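Local structure of Tni2 (Pseudomonas fluorescens, 6B12) at residues C32-A37 with R52-I57; Q44-V49 with G85-Q90; I67-D72 with T79-S84; G106-F111 with F122-S127. The protein probably acts as an immunity protein that neutralises a cognate type VI secretion NADase toxin by binding it. All coordinates share one frame; numbering follows the deposited sequence.

Contact 1: residues C32-A37 with R52-I57; sequences CRVVEA and RGLLAI
Leu54 carries most of the side-chain contact here, and its conformation explains how. Its CG sits in the crowded position between the backbone N and the carbonyl carbon (chi1 62°), which directs Leu54 CG toward Val34 O, 3.7 Å away. From there the two methyls part. Leu54 CD1 reaches Val34 CG1 at 4.0 Å and Ala37 CB at 4.1 Å. Leu54 CD2 goes instead to the backbone, 3.8 Å from Val35 O. Val34 meets the leucine obliquely, with CG1 anti to its own N. Further along, Ala37 CB and Ala56 CB meet tip to tip at 3.8 Å, and strand 5-9 adds Phe5 beside Ala56.

The backbones are joined beside these groups. Leu54 N donates to Val34 O at 2.8 Å, nearly along the C=O axis but bent at the hydrogen (139°). Gly53 CA adds a CH...O contact to the same Val34 O at 3.2 Å, so this carbonyl is held from two neighbouring residues. Water 2 then links Val34 N with Leu54 O, 2.9 Å from each. Arg33, bent at chi2 and chi3, lays one face of its guanidinium over Arg52 C; water 1, in the plane at its edge, bonds weakly to NH1 and firmly to Arg52 O, while NH2 makes a salt bridge to Glu10.

Strands 34-37 and 54-57 diverge at 37° and belong to different antiparallel sheets. What results is a sheet-to-sheet junction, next to a classic beta bulge where Val35 and Glu36 both face Ile8 of strand 5-9.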
loop_
_atom_site.group_PDB
_atom_site.type_symbol
_atom_site.label_atom_id
_atom_site.label_comp_id
_atom_site.label_asym_id
_atom_site.label_seq_id
_atom_site.Cartn_x
_atom_site.Cartn_y
_atom_site.Cartn_z
ATOM N N CYS C 32 -4.504 6.198 12.168
ATOM C CA CYS C 32 -5.352 7.382 12.114
ATOM C C CYS C 32 -5.146 8.060 10.772
ATOM O O CYS C 32 -4.015 8.121 10.283
ATOM C CB CYS C 32 -5.015 8.342 13.264
ATOM S SG CYS C 32 -6.149 9.720 13.489
ATOM N N ARG C 33 -6.218 8.606 10.193
ATOM C CA ARG C 33 -6.054 9.370 8.958
ATOM C C ARG C 33 -5.161 10.585 9.173
ATOM O O ARG C 33 -5.138 11.201 10.244
ATOM C CB ARG C 33 -7.412 9.819 8.381
ATOM C CG ARG C 33 -8.150 10.962 9.101
ATOM C CD ARG C 33 -9.652 10.619 9.395
ATOM N NE ARG C 33 -10.441 10.300 8.202
ATOM C CZ ARG C 33 -11.588 10.891 7.848
ATOM N NH1 ARG C 33 -12.203 10.521 6.737
ATOM N NH2 ARG C 33 -12.128 11.833 8.597
ATOM N N VAL C 34 -4.421 10.917 8.125
ATOM C CA VAL C 34 -3.635 12.140 8.049
ATOM C C VAL C 34 -4.476 13.169 7.317
ATOM O O VAL C 34 -4.959 12.908 6.209
ATOM C CB VAL C 34 -2.311 11.880 7.327
ATOM C CG1 VAL C 34 -1.585 13.213 6.950
ATOM C CG2 VAL C 34 -1.435 11.002 8.202
ATOM N N VAL C 35 -4.677 14.325 7.943
ATOM C CA VAL C 35 -5.497 15.369 7.354
ATOM C C VAL C 35 -4.681 16.539 6.834
ATOM O O VAL C 35 -5.252 17.412 6.168
ATOM C CB VAL C 35 -6.566 15.872 8.348
ATOM C CG1 VAL C 35 -7.531 14.711 8.704
ATOM C CG2 VAL C 35 -5.919 16.447 9.620
ATOM N N GLU C 36 -3.384 16.607 7.133
ATOM C CA GLU C 36 -2.584 17.720 6.635
ATOM C C GLU C 36 -1.156 17.260 6.391
ATOM O O GLU C 36 -0.606 16.489 7.186
ATOM C CB GLU C 36 -2.576 18.906 7.606
ATOM C CG GLU C 36 -1.562 19.983 7.163
ATOM C CD GLU C 36 -1.666 21.254 7.931
ATOM O OE1 GLU C 36 -2.618 21.384 8.716
ATOM O OE2 GLU C 36 -0.773 22.119 7.746
ATOM N N ALA C 37 -0.577 17.713 5.270
ATOM C CA ALA C 37 0.854 17.621 5.020
ATOM C C ALA C 37 1.388 19.040 4.925
ATOM O O ALA C 37 0.795 19.875 4.236
ATOM C CB ALA C 37 1.156 16.852 3.737
ATOM N N ARG C 52 -10.946 14.505 4.730
ATOM C CA ARG C 52 -11.208 13.117 4.376
ATOM C C ARG C 52 -9.991 12.218 4.466
ATOM O O ARG C 52 -10.145 10.991 4.378
ATOM C CB ARG C 52 -11.749 13.036 2.951
ATOM C CG ARG C 52 -13.131 13.628 2.829
ATOM C CD ARG C 52 -13.536 13.747 1.380
ATOM N NE ARG C 52 -14.982 13.977 1.294
ATOM C CZ ARG C 52 -15.549 14.697 0.339
ATOM N NH1 ARG C 52 -14.793 15.256 -0.593
ATOM N NH2 ARG C 52 -16.864 14.859 0.322
ATOM N N GLY C 53 -8.804 12.789 4.596
ATOM C CA GLY C 53 -7.584 12.024 4.690
ATOM C C GLY C 53 -6.754 12.111 3.415
ATOM O O GLY C 53 -7.275 12.297 2.300
ATOM N N LEU C 54 -5.441 11.981 3.582
ATOM C CA LEU C 54 -4.518 11.994 2.456
ATOM C C LEU C 54 -3.299 11.166 2.814
ATOM O O LEU C 54 -3.018 10.910 3.983
ATOM C CB LEU C 54 -4.109 13.422 2.078
ATOM C CG LEU C 54 -3.358 14.218 3.164
ATOM C CD1 LEU C 54 -1.837 14.112 3.016
ATOM C CD2 LEU C 54 -3.758 15.704 3.134
ATOM N N LEU C 55 -2.568 10.747 1.787
ATOM C CA LEU C 55 -1.316 10.034 1.968
ATOM C C LEU C 55 -0.291 10.836 1.195
ATOM O O LEU C 55 -0.479 11.061 -0.002
ATOM C CB LEU C 55 -1.440 8.594 1.450
ATOM C CG LEU C 55 -0.360 7.564 1.730
ATOM C CD1 LEU C 55 -0.168 7.317 3.248
ATOM C CD2 LEU C 55 -0.754 6.273 1.028
ATOM N N ALA C 56 0.767 11.292 1.877
ATOM C CA ALA C 56 1.730 12.202 1.250
ATOM C C ALA C 56 3.137 11.667 1.416
ATOM O O ALA C 56 3.497 11.182 2.497
ATOM C CB ALA C 56 1.670 13.617 1.875
ATOM N N ILE C 57 3.935 11.763 0.348
ATOM C CA ILE C 57 5.362 11.470 0.423
ATOM C C ILE C 57 6.117 12.610 -0.238
ATOM O O ILE C 57 5.587 13.334 -1.084
ATOM C CB ILE C 57 5.758 10.127 -0.244
ATOM C CG1 ILE C 57 5.306 10.109 -1.708
ATOM C CG2 ILE C 57 5.175 8.935 0.543
ATOM C CD1 ILE C 57 6.062 9.107 -2.573
HETATM O O HOH W 1 -12.287 9.403 4.026
HETATM O O HOH W 2 -4.661 9.296 5.686
#

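Contact 2: residues Q44-V49 with G85-Q90; sequences QLLSVV and GDRQQQ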
loop_
_atom_site.group_PDB
_atom_site.type_symbol
_atom_site.label_atom_id
_atom_site.label_comp_id
_atom_site.label_asym_id
_atom_site.label_seq_id
_atom_site.Cartn_x
_atom_site.Cartn_y
_atom_site.Cartn_z
ATOM N N GLN C 44 8.794 30.005 3.230
ATOM C CA GLN C 44 7.356 29.826 3.374
ATOM C C GLN C 44 7.042 28.443 3.909
ATOM O O GLN C 44 7.685 27.460 3.541
ATOM C CB GLN C 44 6.624 29.989 2.043
ATOM C CG GLN C 44 6.375 31.413 1.610
ATOM C CD GLN C 44 5.413 31.478 0.435
ATOM O OE1 GLN C 44 5.804 31.817 -0.681
ATOM N NE2 GLN C 44 4.149 31.141 0.682
ATOM N N LEU C 45 6.042 28.380 4.779
ATOM C CA LEU C 45 5.423 27.121 5.156
ATOM C C LEU C 45 4.243 26.884 4.226
ATOM O O LEU C 45 3.417 27.783 4.027
ATOM C CB LEU C 45 4.934 27.182 6.605
ATOM C CG LEU C 45 4.815 25.830 7.286
ATOM C CD1 LEU C 45 6.226 25.259 7.482
ATOM C CD2 LEU C 45 4.104 26.032 8.609
ATOM N N LEU C 46 4.185 25.698 3.649
ATOM C CA LEU C 46 3.159 25.359 2.674
ATOM C C LEU C 46 2.454 24.104 3.147
ATOM O O LEU C 46 3.031 23.276 3.855
ATOM C CB LEU C 46 3.772 25.140 1.286
ATOM C CG LEU C 46 4.535 26.380 0.795
ATOM C CD1 LEU C 46 5.445 25.980 -0.343
ATOM C CD2 LEU C 46 3.512 27.425 0.329
ATOM N N SER C 47 1.209 23.945 2.731
ATOM C CA SER C 47 0.505 22.756 3.181
ATOM C C SER C 47 -0.592 22.390 2.197
ATOM O O SER C 47 -1.003 23.198 1.367
ATOM C CB SER C 47 -0.108 22.973 4.562
ATOM O OG SER C 47 -1.112 23.964 4.470
ATOM N N VAL C 48 -1.062 21.154 2.327
ATOM C CA VAL C 48 -2.323 20.703 1.738
ATOM C C VAL C 48 -3.135 20.044 2.840
ATOM O O VAL C 48 -2.580 19.379 3.719
ATOM C CB VAL C 48 -2.080 19.734 0.566
ATOM C CG1 VAL C 48 -1.406 20.497 -0.590
ATOM C CG2 VAL C 48 -1.210 18.555 1.021
ATOM N N VAL C 49 -4.450 20.248 2.822
ATOM C CA VAL C 49 -5.296 19.795 3.924
ATOM C C VAL C 49 -6.507 19.098 3.338
ATOM O O VAL C 49 -7.147 19.643 2.439
ATOM C CB VAL C 49 -5.763 20.970 4.804
ATOM C CG1 VAL C 49 -6.682 20.456 5.926
ATOM C CG2 VAL C 49 -4.574 21.752 5.331
ATOM N N GLY C 85 7.176 21.637 -5.179
ATOM C CA GLY C 85 7.608 22.012 -3.841
ATOM C C GLY C 85 7.150 23.397 -3.428
ATOM O O GLY C 85 6.904 23.653 -2.240
ATOM N N ASP C 86 7.045 24.323 -4.382
ATOM C CA ASP C 86 6.580 25.650 -4.003
ATOM C C ASP C 86 5.063 25.732 -3.931
ATOM O O ASP C 86 4.515 26.818 -3.664
ATOM C CB ASP C 86 7.160 26.727 -4.937
ATOM C CG ASP C 86 6.721 26.606 -6.377
ATOM O OD1 ASP C 86 5.924 25.714 -6.718
ATOM O OD2 ASP C 86 7.198 27.447 -7.183
ATOM N N ARG C 87 4.397 24.604 -4.145
ATOM C CA ARG C 87 2.946 24.452 -4.051
ATOM C C ARG C 87 2.203 25.306 -5.068
ATOM O O ARG C 87 1.005 25.536 -4.918
ATOM C CB ARG C 87 2.449 24.756 -2.627
ATOM C CG ARG C 87 1.308 23.829 -2.155
ATOM C CD ARG C 87 -0.026 24.526 -2.086
ATOM N NE ARG C 87 -0.088 25.617 -1.134
ATOM C CZ ARG C 87 -0.268 26.894 -1.468
ATOM N NH1 ARG C 87 -0.389 27.244 -2.748
ATOM N NH2 ARG C 87 -0.335 27.821 -0.517
ATOM N N GLN C 88 2.873 25.795 -6.115
ATOM C CA GLN C 88 2.178 26.653 -7.061
ATOM C C GLN C 88 1.471 25.872 -8.159
ATOM O O GLN C 88 0.517 26.384 -8.744
ATOM C CB GLN C 88 3.147 27.669 -7.684
ATOM C CG GLN C 88 3.750 28.660 -6.670
ATOM C CD GLN C 88 2.703 29.330 -5.783
ATOM O OE1 GLN C 88 2.002 30.243 -6.218
ATOM N NE2 GLN C 88 2.603 28.880 -4.525
ATOM N N GLN C 89 1.911 24.655 -8.450
ATOM C CA GLN C 89 1.334 23.893 -9.548
ATOM C C GLN C 89 1.155 22.460 -9.105
ATOM O O GLN C 89 1.840 21.970 -8.198
ATOM C CB GLN C 89 2.216 23.938 -10.811
ATOM C CG GLN C 89 2.628 25.341 -11.250
ATOM C CD GLN C 89 4.117 25.607 -11.048
ATOM O OE1 GLN C 89 4.899 24.684 -10.799
ATOM N NE2 GLN C 89 4.513 26.871 -11.161
ATOM N N GLN C 90 0.229 21.773 -9.766
ATOM C CA GLN C 90 0.115 20.359 -9.511
ATOM C C GLN C 90 -0.393 19.686 -10.770
ATOM O O GLN C 90 -0.872 20.342 -11.701
ATOM C CB GLN C 90 -0.811 20.072 -8.331
ATOM C CG GLN C 90 -2.249 20.376 -8.622
ATOM C CD GLN C 90 -3.135 20.048 -7.442
ATOM O OE1 GLN C 90 -2.720 20.162 -6.295
ATOM N NE2 GLN C 90 -4.350 19.643 -7.719
HETATM O O HOH W 3 5.424 29.109 -2.707
#
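Strand 44-49 passes an irregular turn at 85-90 without pairing with it; the nearest CA atoms across the contact, Leu46 CA and Arg87 CA, are 6.8 Å apart. The turn connects strands 78-84 and 90-92 of an antiparallel sheet and contains an Asx turn: Asp86 OD1 accepts from Gln88 N at 3.1 Å, met from above the carboxylate plane, and also bonds to Ser84 OG.

Leu46 is the apolar finger of the contact. With CG anti to the carbonyl carbon (chi1 -58°), it pushes CD1 against two carbonyls, 3.3 Å from Gly85 O and 3.5 Å from Asp86 O; Gly85 O has a proper donor in Trp39 NE1. Leu46 CD2 lies over one face of the Arg87 guanidinium, 4.0 Å from NH2. The positive phi of Arg87 (63°) belongs to the turn; bends at chi2 and chi3 bring its side chain across the strand, and the guanidinium edge faces Ser47 O, with Arg87 NE 3.6 Å away.

Asp86 O accepts twice. Water 3 donates to it at 2.6 Å and reaches weakly to Gln44 OE1, while Gln88 NE2 gives it a nearly straight bond of 2.9 Å (173°), arriving from above the carbonyl plane.

Contact 3: residues I67-D72 with T79-S84; sequences ILWNDD and TLYVVS
Strands 64-70 and 78-84 form a beta hairpin, and this is the end nearer its loop, with the two strand segments twisted to 143° between their directions. Two antiparallel hydrogen-bonded pairs hold the backbones together. Ile67 and Tyr81 exchange both bonds, Ile67 N reaching Tyr81 O at 2.8 Å, and Trp69 and Thr79 do the same. Between them stands the non-hydrogen-bonded pair Leu68 and Leu80.

Apolar contacts divide between the two faces. Leu68 and Leu80, both with CG anti to the backbone N, share one face, Leu68 CD1 lying 4.2 Å from Leu80 CB; Tyr108 and Phe111 of strand 102-112 cover them. On the other face, Ile67 CG1 crosses obliquely to Val83 CG2 at 3.8 Å.

An aromatic pair shares that second face. Trp69 has CG anti to its N, Tyr81 has CG anti to its carbonyl carbon, and the phenol edge is thereby turned toward the indole face: an offset edge-to-face arrangement with planes at 88° and centroids of the Trp69 five-membered ring and the Tyr81 ring 5.8 Å apart. Tyr81 CE2 also touches Trp69 CB at 3.8 Å, in the plane of the phenol.

Polar side chains close the end of the hairpin. Thr79 OG1 donates to Asp71 OD2 at 2.7 Å, on the syn lone pair of that oxygen, which orients the hydroxyl. The other oxygen is tied to the phenol through water 4, which donates to Asp71 OD1 at 2.7 Å and lies 2.6 Å from Tyr81 OH, in the plane of the Tyr81 ring.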
loop_
_atom_site.group_PDB
_atom_site.type_symbol
_atom_site.label_atom_id
_atom_site.label_comp_id
_atom_site.label_asym_id
_atom_site.label_seq_id
_atom_site.Cartn_x
_atom_site.Cartn_y
_atom_site.Cartn_z
ATOM N N ILE C 67 0.801 13.150 -3.597
ATOM C CA ILE C 67 -0.288 13.273 -2.643
ATOM C C ILE C 67 -1.410 12.378 -3.128
ATOM O O ILE C 67 -1.968 12.636 -4.194
ATOM C CB ILE C 67 -0.806 14.719 -2.541
ATOM C CG1 ILE C 67 0.316 15.736 -2.269
ATOM C CG2 ILE C 67 -1.908 14.772 -1.488
ATOM C CD1 ILE C 67 0.916 15.588 -0.951
ATOM N N LEU C 68 -1.772 11.371 -2.340
ATOM C CA LEU C 68 -2.944 10.546 -2.635
ATOM C C LEU C 68 -4.097 11.098 -1.806
ATOM O O LEU C 68 -4.082 11.012 -0.574
ATOM C CB LEU C 68 -2.657 9.090 -2.314
ATOM C CG LEU C 68 -3.776 8.134 -2.694
ATOM C CD1 LEU C 68 -4.109 8.208 -4.193
ATOM C CD2 LEU C 68 -3.324 6.749 -2.289
ATOM N N TRP C 69 -5.098 11.646 -2.493
ATOM C CA TRP C 69 -6.110 12.525 -1.921
ATOM C C TRP C 69 -7.431 11.774 -1.829
ATOM O O TRP C 69 -7.965 11.361 -2.860
ATOM C CB TRP C 69 -6.240 13.732 -2.843
ATOM C CG TRP C 69 -7.043 14.910 -2.403
ATOM C CD1 TRP C 69 -8.339 15.219 -2.770
ATOM C CD2 TRP C 69 -6.569 16.009 -1.635
ATOM N NE1 TRP C 69 -8.689 16.440 -2.238
ATOM C CE2 TRP C 69 -7.612 16.947 -1.552
ATOM C CE3 TRP C 69 -5.338 16.301 -1.018
ATOM C CZ2 TRP C 69 -7.481 18.135 -0.843
ATOM C CZ3 TRP C 69 -5.217 17.483 -0.314
ATOM C CH2 TRP C 69 -6.274 18.381 -0.243
ATOM N N ASN C 70 -7.967 11.615 -0.614
ATOM C CA ASN C 70 -9.213 10.856 -0.477
ATOM C C ASN C 70 -10.378 11.667 -1.027
ATOM O O ASN C 70 -10.529 12.850 -0.703
ATOM C CB ASN C 70 -9.484 10.492 0.983
ATOM C CG ASN C 70 -8.575 9.403 1.482
ATOM O OD1 ASN C 70 -7.864 8.778 0.694
ATOM N ND2 ASN C 70 -8.585 9.165 2.793
ATOM N N ASP C 71 -11.232 11.018 -1.840
ATOM C CA ASP C 71 -12.324 11.721 -2.513
ATOM C C ASP C 71 -13.683 11.526 -1.861
ATOM O O ASP C 71 -14.648 12.176 -2.276
ATOM C CB ASP C 71 -12.411 11.292 -3.985
ATOM C CG ASP C 71 -11.218 11.807 -4.811
ATOM O OD1 ASP C 71 -10.794 12.968 -4.604
ATOM O OD2 ASP C 71 -10.712 11.054 -5.670
ATOM N N ASP C 72 -13.795 10.663 -0.864
ATOM C CA ASP C 72 -15.061 10.555 -0.156
ATOM C C ASP C 72 -14.775 10.144 1.286
ATOM O O ASP C 72 -13.631 10.204 1.744
ATOM C CB ASP C 72 -16.010 9.609 -0.917
ATOM C CG ASP C 72 -15.517 8.182 -0.970
ATOM O OD1 ASP C 72 -14.644 7.791 -0.183
ATOM O OD2 ASP C 72 -16.049 7.412 -1.802
ATOM N N THR C 79 -7.541 10.238 -5.519
ATOM C CA THR C 79 -6.886 10.724 -6.729
ATOM C C THR C 79 -5.435 11.060 -6.391
ATOM O O THR C 79 -5.165 11.653 -5.346
ATOM C CB THR C 79 -7.599 11.972 -7.279
ATOM O OG1 THR C 79 -8.968 11.652 -7.592
ATOM C CG2 THR C 79 -6.911 12.478 -8.535
ATOM N N LEU C 80 -4.519 10.684 -7.276
ATOM C CA LEU C 80 -3.095 10.943 -7.072
ATOM C C LEU C 80 -2.685 12.233 -7.766
ATOM O O LEU C 80 -2.968 12.421 -8.955
ATOM C CB LEU C 80 -2.280 9.764 -7.607
ATOM C CG LEU C 80 -0.762 9.929 -7.544
ATOM C CD1 LEU C 80 -0.247 10.058 -6.096
ATOM C CD2 LEU C 80 -0.103 8.753 -8.307
ATOM N N TYR C 81 -1.987 13.104 -7.031
ATOM C CA TYR C 81 -1.451 14.352 -7.557
ATOM C C TYR C 81 0.040 14.418 -7.281
ATOM O O TYR C 81 0.511 13.924 -6.261
ATOM C CB TYR C 81 -2.096 15.574 -6.896
ATOM C CG TYR C 81 -3.588 15.638 -7.089
ATOM C CD1 TYR C 81 -4.134 16.237 -8.222
ATOM C CD2 TYR C 81 -4.450 15.065 -6.153
ATOM C CE1 TYR C 81 -5.515 16.286 -8.401
ATOM C CE2 TYR C 81 -5.820 15.109 -6.319
ATOM C CZ TYR C 81 -6.349 15.719 -7.451
ATOM O OH TYR C 81 -7.717 15.775 -7.630
ATOM N N VAL C 82 0.764 15.051 -8.196
ATOM C CA VAL C 82 2.146 15.484 -7.958
ATOM C C VAL C 82 2.102 16.989 -7.786
ATOM O O VAL C 82 1.644 17.705 -8.679
ATOM C CB VAL C 82 3.075 15.087 -9.110
ATOM C CG1 VAL C 82 4.472 15.691 -8.897
ATOM C CG2 VAL C 82 3.157 13.584 -9.192
ATOM N N VAL C 83 2.574 17.473 -6.641
ATOM C CA VAL C 83 2.526 18.887 -6.305
ATOM C C VAL C 83 3.951 19.414 -6.289
ATOM O O VAL C 83 4.847 18.760 -5.756
ATOM C CB VAL C 83 1.856 19.104 -4.933
ATOM C CG1 VAL C 83 1.813 20.569 -4.573
ATOM C CG2 VAL C 83 0.430 18.479 -4.908
ATOM N N SER C 84 4.161 20.574 -6.885
ATOM C CA SER C 84 5.491 21.169 -6.871
ATOM C C SER C 84 5.872 21.575 -5.442
ATOM O O SER C 84 5.021 21.808 -4.583
ATOM C CB SER C 84 5.542 22.389 -7.803
ATOM O OG SER C 84 4.685 23.423 -7.356
HETATM O O HOH W 4 -9.709 14.899 -6.184
#

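Contact 4: residues G106-F111 with F122-S127; sequences GIYSWF and FTCMFS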
loop_
_atom_site.group_PDB
_atom_site.type_symbol
_atom_site.label_atom_id
_atom_site.label_comp_id
_atom_site.label_asym_id
_atom_site.label_seq_id
_atom_site.Cartn_x
_atom_site.Cartn_y
_atom_site.Cartn_z
ATOM N N GLY C 106 -8.903 2.286 -12.378
ATOM C CA GLY C 106 -8.414 1.749 -11.129
ATOM C C GLY C 106 -8.239 2.846 -10.107
ATOM O O GLY C 106 -8.644 3.992 -10.322
ATOM N N ILE C 107 -7.642 2.476 -8.974
ATOM C CA ILE C 107 -7.479 3.402 -7.847
ATOM C C ILE C 107 -6.061 3.277 -7.307
ATOM O O ILE C 107 -5.629 2.177 -6.943
ATOM C CB ILE C 107 -8.497 3.126 -6.715
ATOM C CG1 ILE C 107 -9.934 3.149 -7.239
ATOM C CG2 ILE C 107 -8.374 4.173 -5.576
ATOM C CD1 ILE C 107 -10.949 2.700 -6.186
ATOM N N TYR C 108 -5.356 4.400 -7.206
ATOM C CA TYR C 108 -4.085 4.395 -6.491
ATOM C C TYR C 108 -4.326 4.184 -4.997
ATOM O O TYR C 108 -5.262 4.749 -4.420
ATOM C CB TYR C 108 -3.336 5.699 -6.739
ATOM C CG TYR C 108 -2.788 5.781 -8.148
ATOM C CD1 TYR C 108 -1.752 4.944 -8.556
ATOM C CD2 TYR C 108 -3.317 6.668 -9.072
ATOM C CE1 TYR C 108 -1.231 5.007 -9.863
ATOM C CE2 TYR C 108 -2.792 6.748 -10.400
ATOM C CZ TYR C 108 -1.749 5.909 -10.763
ATOM O OH TYR C 108 -1.225 5.953 -12.037
ATOM N N SER C 109 -3.476 3.355 -4.374
ATOM C CA SER C 109 -3.757 2.784 -3.066
ATOM C C SER C 109 -2.700 3.066 -2.016
ATOM O O SER C 109 -3.068 3.318 -0.878
ATOM C CB SER C 109 -3.979 1.276 -3.180
ATOM O OG SER C 109 -5.089 1.059 -4.034
ATOM N N TRP C 110 -1.406 3.043 -2.356
ATOM C CA TRP C 110 -0.368 3.374 -1.377
ATOM C C TRP C 110 0.951 3.521 -2.125
ATOM O O TRP C 110 1.042 3.196 -3.309
ATOM C CB TRP C 110 -0.259 2.322 -0.264
ATOM C CG TRP C 110 0.309 0.946 -0.629
ATOM C CD1 TRP C 110 1.627 0.584 -0.684
ATOM C CD2 TRP C 110 -0.439 -0.239 -0.932
ATOM N NE1 TRP C 110 1.750 -0.740 -1.025
ATOM C CE2 TRP C 110 0.491 -1.274 -1.168
ATOM C CE3 TRP C 110 -1.802 -0.526 -1.023
ATOM C CZ2 TRP C 110 0.100 -2.562 -1.511
ATOM C CZ3 TRP C 110 -2.191 -1.815 -1.348
ATOM C CH2 TRP C 110 -1.246 -2.812 -1.594
ATOM N N PHE C 111 1.977 4.001 -1.418
ATOM C CA PHE C 111 3.281 4.264 -2.027
ATOM C C PHE C 111 4.294 3.217 -1.588
ATOM O O PHE C 111 4.216 2.687 -0.478
ATOM C CB PHE C 111 3.823 5.648 -1.627
ATOM C CG PHE C 111 2.983 6.795 -2.092
ATOM C CD1 PHE C 111 2.993 7.190 -3.423
ATOM C CD2 PHE C 111 2.164 7.481 -1.194
ATOM C CE1 PHE C 111 2.205 8.249 -3.859
ATOM C CE2 PHE C 111 1.385 8.539 -1.620
ATOM C CZ PHE C 111 1.404 8.939 -2.944
ATOM N N PHE C 122 8.911 8.176 -8.306
ATOM C CA PHE C 122 8.297 7.536 -7.152
ATOM C C PHE C 122 7.368 6.436 -7.655
ATOM O O PHE C 122 7.092 6.323 -8.857
ATOM C CB PHE C 122 7.544 8.547 -6.270
ATOM C CG PHE C 122 6.337 9.146 -6.939
ATOM C CD1 PHE C 122 6.459 10.243 -7.782
ATOM C CD2 PHE C 122 5.071 8.613 -6.701
ATOM C CE1 PHE C 122 5.348 10.800 -8.393
ATOM C CE2 PHE C 122 3.933 9.153 -7.325
ATOM C CZ PHE C 122 4.057 10.245 -8.155
ATOM N N THR C 123 6.905 5.605 -6.729
ATOM C CA THR C 123 6.068 4.457 -7.071
ATOM C C THR C 123 4.753 4.530 -6.318
ATOM O O THR C 123 4.738 4.737 -5.105
ATOM C CB THR C 123 6.772 3.146 -6.709
ATOM O OG1 THR C 123 8.014 3.039 -7.417
ATOM C CG2 THR C 123 5.889 1.951 -7.086
ATOM N N CYS C 124 3.642 4.301 -7.024
ATOM C CA CYS C 124 2.353 4.207 -6.356
ATOM C C CYS C 124 1.685 2.923 -6.817
ATOM O O CYS C 124 1.772 2.548 -8.001
ATOM C CB CYS C 124 1.490 5.431 -6.654
ATOM S SG CYS C 124 0.029 5.606 -5.590
HETATM N N MSE C 125 1.084 2.227 -5.861
HETATM C CA MSE C 125 0.477 0.927 -6.121
HETATM C C MSE C 125 -0.957 1.164 -6.570
HETATM O O MSE C 125 -1.697 1.894 -5.927
HETATM C CB MSE C 125 0.554 0.051 -4.864
HETATM C CG MSE C 125 1.962 -0.096 -4.314
HETATM SE SE MSE C 125 3.235 -0.810 -5.630
HETATM C CE MSE C 125 2.236 -2.411 -5.939
ATOM N N PHE C 126 -1.341 0.519 -7.671
ATOM C CA PHE C 126 -2.590 0.784 -8.380
ATOM C C PHE C 126 -3.437 -0.480 -8.343
ATOM O O PHE C 126 -2.944 -1.559 -8.685
ATOM C CB PHE C 126 -2.248 1.183 -9.824
ATOM C CG PHE C 126 -3.423 1.308 -10.778
ATOM C CD1 PHE C 126 -4.058 2.526 -10.960
ATOM C CD2 PHE C 126 -3.797 0.239 -11.585
ATOM C CE1 PHE C 126 -5.087 2.652 -11.887
ATOM C CE2 PHE C 126 -4.822 0.360 -12.516
ATOM C CZ PHE C 126 -5.473 1.552 -12.667
ATOM N N SER C 127 -4.689 -0.353 -7.879
ATOM C CA SER C 127 -5.625 -1.471 -7.836
ATOM C C SER C 127 -6.543 -1.375 -9.047
ATOM O O SER C 127 -7.360 -0.450 -9.134
ATOM C CB SER C 127 -6.427 -1.448 -6.533
ATOM O OG SER C 127 -7.244 -2.614 -6.443
#
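Tyr108 runs across the neighbouring strand, the near half of its side chain meeting Cys124 and the far half Phe126. CG is anti to the carbonyl carbon (chi1 -72°). Tyr108 CB starts out 3.6 Å from Cys124 SG, and CG remains beside the same sulfur at 3.8 Å. Tyr108 CD1 comes closest to Cys124 SG, 3.5 Å, the thiol lying oblique to the ring. At Tyr108 CE1 the partner changes: Phe126 CD1 lies 3.9 Å away, above one face of the phenol, and the edge of Phe126 points toward that face with the ring planes at 65°. CZ stays near Phe126 CD1, and OH at the tip hydrogen-bonds to Ala94 O.

All this lies on a beta hairpin of strands 102-112 and 121-128, within a five-stranded antiparallel sheet. From the Tyr108-Phe126 pair to the Phe111-Cys124 pair, the first strand uses one residue more than the second. Ser109 N donates to Met125 O at 2.8 Å and Met125 N donates to Trp110 O, both nearly along the C=O axis. Ile107 O is gripped twice, by Ser127 N and by Ser109 OG.

Met125, modelled as selenomethionine, sits on the opposite face of the sheet from Tyr108. Its CG lies over the Trp110 five-membered ring, 3.6 Å from the centroid and 23° off the normal, a CH-pi contact. At the far end Gly106 CA comes within 3.3 Å of Phe126 CZ.

How the contacts relate
Contact 1 bridges the sheet holding strands 34-41 and 44-49 and the four-stranded sheet that starts with 54-58. Contact 3, its centre about 10 Å away, is a hairpin within that second sheet and pairs with 54-58. Contact 4 belongs to the third sheet, about 11 Å from contact 3 between centres, and packs it on the second through Tyr108, Phe111 and Phe122. Contact 2 lies at the other side of the chain, about 22 Å from contact 4 between centres. Contacts 1 and 2 alternate along the chain, contact 3 falls within contact 2's span, and contact 4 follows. Another protein chain touches contacts 1, 3 and 4 but not 2, consistent with binding on their side.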